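Side-chain contact in D-isomer specific 2-hydroxyacid dehydrogenase family protein (Aeromonas salmonicida subsp. salmonicida, PDB 3HG7), which is probably an NAD-dependent oxidoreductase of the D-isomer specific 2-hydroxyacid dehydrogenase family: residues Leu118-Tyr121 and Arg122-Lys126. The protein carries 1 engineered substitution. Numbering follows the deposited sequence.
Sequences LPLY and REQQK
Arg122 N meets Leu118 O at 2.9 Å, the first of four i to i+4 bonds that tie 118-121 to 122-126 within the short alpha-helix 118-126, an outlying element of the D-2-hydroxyacid dehydrogenase fold, its centre some 30 Å from that of the chain. Following helix 100-115, whose Ser113 touches Leu118 and Pro119, it illustrates how a short helix can present a solvent-facing charged side and a side pinned to a loop. Arg122 rests its CB on the carbonyl oxygens of Leu118 and Pro119. Glu123 N binds Pro119 O, and the same oxygen accepts a second bond from a water, 2.8 Å from water O to Pro119 O. Glu123 CG, set beside the backbone N by chi1 (-66°), packs on Pro119 O, and the bend at chi2 turns the carboxylate so that OE2 receives that water's other hydrogen, closing a bridge from side chain to backbone. Gln124 is buried. Its backbone N bonds Leu120 O, while its amide CD lies 3.5 Å from Leu120 CD2; that methyl also sits over the centre of one face of the Tyr121 ring, 3.7 Å above its plane. NE2 comes within 3.8 Å of Tyr121 CD1, with ring and amide planes nearly perpendicular (84°). Both amide ends are satisfied by the following loop, OE1 by His133 NE2 and NE2 by Gln131 O, and Tyr121 OH bonds His133 N. Gln125 N reaches Tyr121 O along a more bent path, 138° at the hydrogen. The extended chain of Lys126 carries NZ to Glu123 OE2 for a salt bridge whose hydrogen bond is weak at 3.4 Å.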
ATOM      1  N   LEU A 118      15.614 -18.639   3.451  1.00  7.53           N
ATOM      2  CA  LEU A 118      14.704 -19.723   3.060  1.00  9.25           C
ATOM      3  C   LEU A 118      14.877 -20.163   1.618  1.00  9.54           C
ATOM      4  O   LEU A 118      14.848 -21.369   1.347  1.00 10.32           O
ATOM      5  CB  LEU A 118      13.220 -19.417   3.336  1.00 11.26           C
ATOM      6  CG  LEU A 118      12.761 -18.913   4.719  1.00 18.88           C
ATOM      7  CD1 LEU A 118      11.236 -19.144   5.006  1.00 13.06           C
ATOM      8  CD2 LEU A 118      13.583 -19.345   5.888  1.00 12.44           C
ATOM      9  N   PRO A 119      15.055 -19.206   0.684  1.00  9.33           N
ATOM     10  CA  PRO A 119      15.187 -19.650  -0.711  1.00 11.65           C
ATOM     11  C   PRO A 119      16.429 -20.524  -0.926  1.00 11.34           C
ATOM     12  O   PRO A 119      16.394 -21.463  -1.717  1.00 12.45           O
ATOM     13  CB  PRO A 119      15.242 -18.322  -1.497  1.00 10.94           C
ATOM     14  CG  PRO A 119      14.589 -17.312  -0.602  1.00 14.57           C
ATOM     15  CD  PRO A 119      15.084 -17.738   0.800  1.00  9.19           C
ATOM     16  N   LEU A 120      17.502 -20.242  -0.206  1.00 11.48           N
ATOM     17  CA  LEU A 120      18.705 -21.064  -0.308  1.00 11.03           C
ATOM     18  C   LEU A 120      18.386 -22.476   0.155  1.00 10.34           C
ATOM     19  O   LEU A 120      18.739 -23.464  -0.489  1.00 11.00           O
ATOM     20  CB  LEU A 120      19.844 -20.447   0.541  1.00 12.32           C
ATOM     21  CG  LEU A 120      21.120 -21.254   0.741  1.00 11.54           C
ATOM     22  CD1 LEU A 120      22.243 -20.352   1.192  1.00 14.39           C
ATOM     23  CD2 LEU A 120      20.973 -22.313   1.819  1.00 13.62           C
ATOM     24  N   TYR A 121      17.666 -22.588   1.277  1.00  9.89           N
ATOM     25  CA  TYR A 121      17.346 -23.909   1.818  1.00  9.00           C
ATOM     26  C   TYR A 121      16.418 -24.689   0.924  1.00  9.25           C
ATOM     27  O   TYR A 121      16.570 -25.895   0.810  1.00 10.93           O
ATOM     28  CB  TYR A 121      16.830 -23.812   3.276  1.00  7.92           C
ATOM     29  CG  TYR A 121      17.983 -23.448   4.173  1.00  6.64           C
ATOM     30  CD1 TYR A 121      19.048 -24.344   4.377  1.00  8.03           C
ATOM     31  CD2 TYR A 121      18.061 -22.183   4.757  1.00  7.73           C
ATOM     32  CE1 TYR A 121      20.134 -23.982   5.164  1.00  8.30           C
ATOM     33  CE2 TYR A 121      19.132 -21.817   5.523  1.00  8.34           C
ATOM     34  CZ  TYR A 121      20.171 -22.710   5.740  1.00  6.58           C
ATOM     35  OH  TYR A 121      21.209 -22.287   6.542  1.00 10.17           O
ATOM     36  N   ARG A 122      15.492 -23.990   0.271  1.00 10.41           N
ATOM     37  CA  ARG A 122      14.601 -24.600  -0.706  1.00 12.99           C
ATOM     38  C   ARG A 122      15.437 -25.191  -1.885  1.00 13.43           C
ATOM     39  O   ARG A 122      15.204 -26.329  -2.329  1.00 13.52           O
ATOM     40  CB  ARG A 122      13.594 -23.538  -1.143  1.00 17.31           C
ATOM     41  CG  ARG A 122      12.567 -23.963  -2.135  1.00 34.07           C
ATOM     42  CD  ARG A 122      11.756 -22.726  -2.580  1.00 22.48           C
ATOM     43  NE  ARG A 122      11.256 -22.899  -3.946  1.00 35.63           N
ATOM     44  CZ  ARG A 122      10.152 -23.575  -4.250  1.00 25.23           C
ATOM     45  NH1 ARG A 122       9.759 -23.673  -5.526  1.00 36.25           N
ATOM     46  NH2 ARG A 122       9.424 -24.140  -3.287  1.00 36.20           N
ATOM     47  N   GLU A 123      16.407 -24.410  -2.368  1.00 13.30           N
ATOM     48  CA  GLU A 123      17.297 -24.854  -3.449  1.00 15.15           C
ATOM     49  C   GLU A 123      18.184 -26.008  -2.984  1.00 13.69           C
ATOM     50  O   GLU A 123      18.400 -26.961  -3.733  1.00 13.21           O
ATOM     51  CB  GLU A 123      18.133 -23.686  -4.012  1.00 18.03           C
ATOM     52  CG  GLU A 123      17.360 -22.563  -4.752  1.00 23.29           C
ATOM     53  CD  GLU A 123      16.591 -23.024  -6.007  1.00 21.54           C
ATOM     54  OE1 GLU A 123      16.958 -24.043  -6.638  1.00 24.09           O
ATOM     55  OE2 GLU A 123      15.591 -22.355  -6.350  1.00 26.24           O
ATOM     56  N   GLN A 124      18.683 -25.971  -1.748  1.00 12.70           N
ATOM     57  CA  GLN A 124      19.444 -27.119  -1.244  1.00 13.51           C
ATOM     58  C   GLN A 124      18.600 -28.390  -1.137  1.00 14.66           C
ATOM     59  O   GLN A 124      19.094 -29.518  -1.293  1.00 14.67           O
ATOM     60  CB  GLN A 124      20.124 -26.803   0.086  1.00 13.08           C
ATOM     61  CG  GLN A 124      21.199 -25.740  -0.104  1.00 12.41           C
ATOM     62  CD  GLN A 124      22.115 -25.562   1.092  1.00 13.11           C
ATOM     63  OE1 GLN A 124      23.181 -24.951   0.952  1.00 13.36           O
ATOM     64  NE2 GLN A 124      21.733 -26.088   2.271  1.00 11.21           N
ATOM     65  N   GLN A 125      17.314 -28.200  -0.848  1.00 14.17           N
ATOM     66  CA  GLN A 125      16.425 -29.327  -0.675  1.00 15.61           C
ATOM     67  C   GLN A 125      16.225 -30.013  -2.023  1.00 17.10           C
ATOM     68  O   GLN A 125      16.215 -31.248  -2.085  1.00 18.25           O
ATOM     69  CB  GLN A 125      15.101 -28.852  -0.075  1.00 13.52           C
ATOM     70  CG  GLN A 125      14.089 -29.962   0.207  1.00 17.04           C
ATOM     71  CD  GLN A 125      12.833 -29.446   0.882  1.00 13.83           C
ATOM     72  OE1 GLN A 125      12.808 -28.336   1.408  1.00 16.15           O
ATOM     73  NE2 GLN A 125      11.771 -30.273   0.873  1.00 17.27           N
ATOM     74  N   LYS A 126      16.105 -29.213  -3.083  1.00 18.47           N
ATOM     75  CA  LYS A 126      15.984 -29.717  -4.458  1.00 21.15           C
ATOM     76  C   LYS A 126      17.155 -30.583  -4.872  1.00 20.94           C
ATOM     77  O   LYS A 126      17.010 -31.464  -5.747  1.00 20.92           O
ATOM     78  CB  LYS A 126      15.848 -28.572  -5.460  1.00 23.53           C
ATOM     79  CG  LYS A 126      14.475 -27.922  -5.506  1.00 29.04           C
ATOM     80  CD  LYS A 126      14.520 -26.641  -6.308  1.00 26.54           C
ATOM     81  CE  LYS A 126      13.112 -26.124  -6.620  1.00 29.58           C
ATOM     82  NZ  LYS A 126      13.185 -24.689  -7.071  1.00 28.93           N
TER
HETATM   83  O   HOH W   1      14.557 -20.831  -3.742  1.00 25.77           O